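Local coordinates for SusD superfamily protein (Bacteroides vulgatus ATCC 8482, PDB 3JQ0), which probably binds sugars or other nutrients at the outer membrane, as in other SusD-family proteins, at residues E255-Q269 and G349-I361. Numbering follows the deposited sequence. Where two conformers were deposited one is given.
Sequences EMWGGYYRMRLIPAQ and GGSTRSFLDDFPI
F355, at the centre of an inverse gamma turn, places its ring against Y261, R262 and I266 in a loop-rich part of this SusD-family protein, where 255-269, with a weakly bonded helical turn at about 262-265, packs on the chain leading into strand 359-363. Y261 presents the CD2-CE2 edge of its ring to the F355 face in an offset edge-to-face pair, planes at 60° and CE2 3.7 Å from F355 CD1. I266 comes from the opposite direction, its CG1 3.9 Å from F355 CZ, while R262 CB lies near F355 CD2. W257 and F359 form a closer T-shaped pair, planes at 86°, with W257 NE1 over the centre of the F359 ring. Selenomethionine M256, in the conformer given, lays CE over the rims of the W257 and Y261 rings and 4.1 Å from F359 CD1, between the two aromatic pairs. Its backbone N donates to F355 O at 2.9 Å. E255 runs beside F355, its carboxylate held side-on in a salt bridge, R262 NE to E255 OE2 and R262 NH2 to E255 OE1, each oxygen using its syn lone pair. Q269 NE2, bonded to A290 O, donates to S351 O at 3.3 Å, the acceptor 8° out of the Q269 amide plane.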
loop_
_atom_site.group_PDB
_atom_site.type_symbol
_atom_site.label_atom_id
_atom_site.label_comp_id
_atom_site.label_asym_id
_atom_site.label_seq_id
_atom_site.Cartn_x
_atom_site.Cartn_y
_atom_site.Cartn_z
ATOM N N GLU A 255 -0.429 -10.939 -13.843
ATOM C CA GLU A 255 -1.524 -9.969 -13.779
ATOM C C GLU A 255 -1.408 -9.218 -12.460
ATOM O O GLU A 255 -0.986 -9.798 -11.455
ATOM C CB GLU A 255 -2.873 -10.720 -13.852
ATOM C CG GLU A 255 -4.039 -9.777 -13.932
ATOM C CD GLU A 255 -5.407 -10.418 -14.020
ATOM O OE1 GLU A 255 -5.511 -11.642 -14.189
ATOM O OE2 GLU A 255 -6.391 -9.640 -13.849
HETATM N N MSE A 256 -1.790 -7.950 -12.402
HETATM C CA MSE A 256 -1.709 -7.255 -11.140
HETATM C C MSE A 256 -2.487 -8.010 -10.051
HETATM O O MSE A 256 -3.627 -8.472 -10.253
HETATM C CB MSE A 256 -2.183 -5.817 -11.293
HETATM C CG MSE A 256 -1.918 -5.018 -10.043
HETATM SE SE MSE A 256 -2.264 -3.128 -10.179
HETATM C CE MSE A 256 -3.665 -3.013 -8.791
ATOM N N TRP A 257 -1.840 -8.178 -8.895
ATOM C CA TRP A 257 -2.380 -8.897 -7.765
ATOM C C TRP A 257 -2.728 -10.364 -8.095
ATOM O O TRP A 257 -3.562 -10.963 -7.427
ATOM C CB TRP A 257 -3.574 -8.191 -7.130
ATOM C CG TRP A 257 -3.292 -6.854 -6.503
ATOM C CD1 TRP A 257 -2.143 -6.127 -6.492
ATOM C CD2 TRP A 257 -4.270 -6.074 -5.806
ATOM N NE1 TRP A 257 -2.368 -4.938 -5.847
ATOM C CE2 TRP A 257 -3.658 -4.889 -5.421
ATOM C CE3 TRP A 257 -5.608 -6.277 -5.494
ATOM C CZ2 TRP A 257 -4.343 -3.870 -4.774
ATOM C CZ3 TRP A 257 -6.289 -5.302 -4.829
ATOM C CH2 TRP A 257 -5.662 -4.097 -4.497
ATOM N N GLY A 258 -2.109 -10.927 -9.148
ATOM C CA GLY A 258 -2.410 -12.286 -9.537
ATOM C C GLY A 258 -3.854 -12.521 -9.910
ATOM O O GLY A 258 -4.339 -13.632 -9.822
ATOM N N GLY A 259 -4.527 -11.472 -10.382
ATOM C CA GLY A 259 -5.933 -11.523 -10.738
ATOM C C GLY A 259 -6.881 -11.021 -9.670
ATOM O O GLY A 259 -8.060 -10.854 -9.987
ATOM N N TYR A 260 -6.403 -10.819 -8.445
ATOM C CA TYR A 260 -7.254 -10.456 -7.333
ATOM C C TYR A 260 -7.681 -8.995 -7.335
ATOM O O TYR A 260 -8.543 -8.627 -6.550
ATOM C CB TYR A 260 -6.630 -10.882 -5.985
ATOM C CG TYR A 260 -6.556 -12.394 -5.844
ATOM C CD1 TYR A 260 -7.702 -13.139 -5.554
ATOM C CD2 TYR A 260 -5.388 -13.081 -6.049
ATOM C CE1 TYR A 260 -7.652 -14.554 -5.456
ATOM C CE2 TYR A 260 -5.327 -14.490 -5.942
ATOM C CZ TYR A 260 -6.472 -15.210 -5.681
ATOM O OH TYR A 260 -6.441 -16.581 -5.583
ATOM N N TYR A 261 -7.069 -8.154 -8.159
ATOM C CA TYR A 261 -7.577 -6.769 -8.348
ATOM C C TYR A 261 -8.872 -6.842 -9.153
ATOM O O TYR A 261 -9.951 -6.461 -8.699
ATOM C CB TYR A 261 -6.512 -5.882 -8.972
ATOM C CG TYR A 261 -6.954 -4.465 -9.182
ATOM C CD1 TYR A 261 -6.956 -3.577 -8.106
ATOM C CD2 TYR A 261 -7.384 -4.007 -10.395
ATOM C CE1 TYR A 261 -7.319 -2.261 -8.225
ATOM C CE2 TYR A 261 -7.791 -2.665 -10.528
ATOM C CZ TYR A 261 -7.726 -1.796 -9.410
ATOM O OH TYR A 261 -8.069 -0.459 -9.523
ATOM N N ARG A 262 -8.760 -7.413 -10.349
ATOM C CA ARG A 262 -9.913 -7.651 -11.214
ATOM C C ARG A 262 -11.015 -8.412 -10.477
ATOM O O ARG A 262 -12.195 -8.086 -10.606
ATOM C CB ARG A 262 -9.439 -8.487 -12.406
ATOM C CG ARG A 262 -10.524 -8.951 -13.344
ATOM C CD ARG A 262 -9.992 -9.550 -14.617
ATOM N NE ARG A 262 -9.003 -10.582 -14.362
ATOM C CZ ARG A 262 -9.254 -11.863 -14.163
ATOM N NH1 ARG A 262 -10.488 -12.330 -14.250
ATOM N NH2 ARG A 262 -8.266 -12.712 -13.903
HETATM N N MSE A 263 -10.622 -9.442 -9.723
HETATM C CA MSE A 263 -11.606 -10.360 -9.144
HETATM C C MSE A 263 -12.056 -9.991 -7.722
HETATM O O MSE A 263 -12.875 -10.731 -7.152
HETATM C CB MSE A 263 -11.101 -11.797 -9.189
HETATM C CG MSE A 263 -10.983 -12.342 -10.607
HETATM SE SE MSE A 263 -12.686 -12.523 -11.504
HETATM C CE MSE A 263 -13.414 -13.993 -10.458
ATOM N N ARG A 264 -11.603 -8.858 -7.190
ATOM C CA ARG A 264 -12.113 -8.373 -5.908
ATOM C C ARG A 264 -12.639 -6.944 -5.916
ATOM O O ARG A 264 -13.404 -6.615 -5.009
ATOM C CB ARG A 264 -11.078 -8.579 -4.781
ATOM C CG ARG A 264 -10.658 -10.018 -4.560
ATOM C CD ARG A 264 -11.689 -10.809 -3.838
ATOM N NE ARG A 264 -11.352 -12.224 -3.692
ATOM C CZ ARG A 264 -11.776 -13.206 -4.462
ATOM N NH1 ARG A 264 -12.465 -13.010 -5.558
ATOM N NH2 ARG A 264 -11.504 -14.467 -4.091
ATOM N N LEU A 265 -12.192 -6.084 -6.840
ATOM C CA LEU A 265 -12.490 -4.664 -6.776
ATOM C C LEU A 265 -13.223 -4.111 -8.004
ATOM O O LEU A 265 -13.537 -2.939 -7.994
ATOM C CB LEU A 265 -11.193 -3.856 -6.561
ATOM C CG LEU A 265 -10.621 -3.949 -5.150
ATOM C CD1 LEU A 265 -9.278 -3.228 -5.079
ATOM C CD2 LEU A 265 -11.575 -3.354 -4.152
ATOM N N ILE A 266 -13.418 -4.897 -9.080
ATOM C CA ILE A 266 -13.847 -4.326 -10.368
ATOM C C ILE A 266 -15.274 -4.766 -10.701
ATOM O O ILE A 266 -15.670 -5.898 -10.411
ATOM C CB ILE A 266 -12.806 -4.743 -11.463
ATOM C CG1 ILE A 266 -11.469 -4.079 -11.197
ATOM C CG2 ILE A 266 -13.290 -4.508 -12.917
ATOM C CD1 ILE A 266 -11.457 -2.565 -11.240
ATOM N N PRO A 267 -16.078 -3.872 -11.312
ATOM C CA PRO A 267 -17.478 -4.220 -11.654
ATOM C C PRO A 267 -17.562 -5.226 -12.788
ATOM O O PRO A 267 -16.697 -5.303 -13.652
ATOM C CB PRO A 267 -18.055 -2.874 -12.120
ATOM C CG PRO A 267 -16.843 -2.122 -12.657
ATOM C CD PRO A 267 -15.769 -2.486 -11.672
ATOM N N ALA A 268 -18.685 -5.935 -12.837
ATOM C CA ALA A 268 -19.029 -6.773 -13.972
ATOM C C ALA A 268 -19.366 -5.956 -15.221
ATOM O O ALA A 268 -20.078 -4.959 -15.150
ATOM C CB ALA A 268 -20.216 -7.672 -13.643
ATOM N N GLN A 269 -18.855 -6.431 -16.350
ATOM C CA GLN A 269 -19.145 -5.791 -17.620
ATOM C C GLN A 269 -20.653 -5.661 -17.862
ATOM O O GLN A 269 -21.124 -4.657 -18.370
ATOM C CB GLN A 269 -18.449 -6.546 -18.743
ATOM C CG GLN A 269 -18.588 -5.921 -20.103
ATOM C CD GLN A 269 -17.690 -6.584 -21.122
ATOM O OE1 GLN A 269 -17.705 -7.821 -21.285
ATOM N NE2 GLN A 269 -16.817 -5.800 -21.735
ATOM N N GLY A 349 -7.515 -6.868 -30.177
ATOM C CA GLY A 349 -8.291 -8.116 -30.239
ATOM C C GLY A 349 -9.180 -8.457 -29.060
ATOM O O GLY A 349 -10.097 -9.280 -29.160
ATOM N N GLY A 350 -8.912 -7.827 -27.917
ATOM C CA GLY A 350 -9.637 -8.142 -26.679
ATOM C C GLY A 350 -10.980 -7.470 -26.560
ATOM O O GLY A 350 -11.278 -6.514 -27.305
ATOM N N SER A 351 -11.816 -7.967 -25.649
ATOM C CA SER A 351 -13.083 -7.341 -25.355
ATOM C C SER A 351 -13.176 -6.807 -23.944
ATOM O O SER A 351 -14.148 -6.097 -23.639
ATOM C CB SER A 351 -14.259 -8.275 -25.588
ATOM O OG SER A 351 -14.263 -9.375 -24.732
ATOM N N THR A 352 -12.239 -7.175 -23.052
ATOM C CA THR A 352 -12.235 -6.657 -21.698
ATOM C C THR A 352 -10.871 -6.089 -21.363
ATOM O O THR A 352 -9.846 -6.525 -21.892
ATOM C CB THR A 352 -12.665 -7.692 -20.699
ATOM O OG1 THR A 352 -11.672 -8.716 -20.609
ATOM C CG2 THR A 352 -14.076 -8.262 -20.977
ATOM N N ARG A 353 -10.854 -5.161 -20.404
ATOM C CA ARG A 353 -9.623 -4.544 -19.942
ATOM C C ARG A 353 -8.702 -5.583 -19.287
ATOM O O ARG A 353 -9.179 -6.475 -18.610
ATOM C CB ARG A 353 -9.965 -3.448 -18.940
ATOM C CG ARG A 353 -8.868 -2.435 -18.696
ATOM C CD ARG A 353 -8.650 -1.473 -19.862
ATOM N NE ARG A 353 -9.812 -0.669 -20.190
ATOM C CZ ARG A 353 -10.215 0.407 -19.504
ATOM N NH1 ARG A 353 -9.595 0.797 -18.395
ATOM N NH2 ARG A 353 -11.300 1.062 -19.885
ATOM N N SER A 354 -7.411 -5.414 -19.516
ATOM C CA SER A 354 -6.398 -6.250 -18.897
ATOM C C SER A 354 -5.695 -5.471 -17.792
ATOM O O SER A 354 -5.077 -4.428 -18.050
ATOM C CB SER A 354 -5.393 -6.708 -19.954
ATOM O OG SER A 354 -6.035 -7.543 -20.934
ATOM N N PHE A 355 -5.779 -5.971 -16.567
ATOM C CA PHE A 355 -5.219 -5.288 -15.387
ATOM C C PHE A 355 -3.770 -5.659 -15.187
ATOM O O PHE A 355 -3.413 -6.493 -14.335
ATOM C CB PHE A 355 -6.131 -5.548 -14.179
ATOM C CG PHE A 355 -7.466 -4.888 -14.357
ATOM C CD1 PHE A 355 -7.609 -3.529 -14.152
ATOM C CD2 PHE A 355 -8.565 -5.581 -14.817
ATOM C CE1 PHE A 355 -8.803 -2.870 -14.337
ATOM C CE2 PHE A 355 -9.819 -4.932 -14.984
ATOM C CZ PHE A 355 -9.904 -3.572 -14.760
ATOM N N LEU A 356 -2.957 -5.002 -16.013
ATOM C CA LEU A 356 -1.522 -5.277 -16.134
ATOM C C LEU A 356 -0.662 -4.124 -15.660
ATOM O O LEU A 356 0.522 -4.075 -15.971
ATOM C CB LEU A 356 -1.206 -5.644 -17.579
ATOM C CG LEU A 356 -1.926 -6.880 -18.108
ATOM C CD1 LEU A 356 -1.574 -7.079 -19.633
ATOM C CD2 LEU A 356 -1.585 -8.124 -17.337
ATOM N N ASP A 357 -1.249 -3.206 -14.879
ATOM C CA ASP A 357 -0.471 -2.124 -14.308
ATOM C C ASP A 357 0.561 -2.659 -13.334
ATOM O O ASP A 357 0.349 -3.688 -12.686
ATOM C CB ASP A 357 -1.358 -1.163 -13.509
ATOM C CG ASP A 357 -2.286 -0.389 -14.383
ATOM O OD1 ASP A 357 -1.800 0.362 -15.247
ATOM O OD2 ASP A 357 -3.516 -0.514 -14.151
ATOM N N ASP A 358 1.668 -1.927 -13.205
ATOM C CA ASP A 358 2.547 -2.152 -12.077
ATOM C C ASP A 358 1.853 -1.745 -10.776
ATOM O O ASP A 358 0.967 -0.898 -10.793
ATOM C CB ASP A 358 3.845 -1.324 -12.209
ATOM C CG ASP A 358 4.791 -1.837 -13.285
ATOM O OD1 ASP A 358 4.534 -2.912 -13.883
ATOM O OD2 ASP A 358 5.808 -1.124 -13.486
ATOM N N PHE A 359 2.216 -2.362 -9.662
ATOM C CA PHE A 359 1.642 -2.035 -8.368
ATOM C C PHE A 359 2.669 -1.326 -7.510
ATOM O O PHE A 359 3.650 -1.928 -7.080
ATOM C CB PHE A 359 1.145 -3.260 -7.627
ATOM C CG PHE A 359 0.494 -2.941 -6.323
ATOM C CD1 PHE A 359 -0.594 -2.078 -6.289
ATOM C CD2 PHE A 359 0.960 -3.430 -5.139
ATOM C CE1 PHE A 359 -1.229 -1.781 -5.122
ATOM C CE2 PHE A 359 0.304 -3.121 -3.944
ATOM C CZ PHE A 359 -0.790 -2.277 -3.946
ATOM N N PRO A 360 2.524 -0.007 -7.295
ATOM C CA PRO A 360 3.543 0.714 -6.504
ATOM C C PRO A 360 3.568 0.239 -5.061
ATOM O O PRO A 360 2.521 0.021 -4.465
ATOM C CB PRO A 360 3.075 2.177 -6.580
ATOM C CG PRO A 360 2.124 2.252 -7.742
ATOM C CD PRO A 360 1.457 0.896 -7.775
ATOM N N ILE A 361 4.769 0.123 -4.515
ATOM C CA ILE A 361 5.010 -0.148 -3.086
ATOM C C ILE A 361 5.420 1.133 -2.397
ATOM O O ILE A 361 4.835 1.552 -1.385
ATOM C CB ILE A 361 6.016 -1.298 -2.872
ATOM C CG1 ILE A 361 5.496 -2.613 -3.469
ATOM C CG2 ILE A 361 6.381 -1.431 -1.402
ATOM C CD1 ILE A 361 4.280 -3.166 -2.803
HETATM O O HOH W 1 -6.818 -8.629 -16.372
#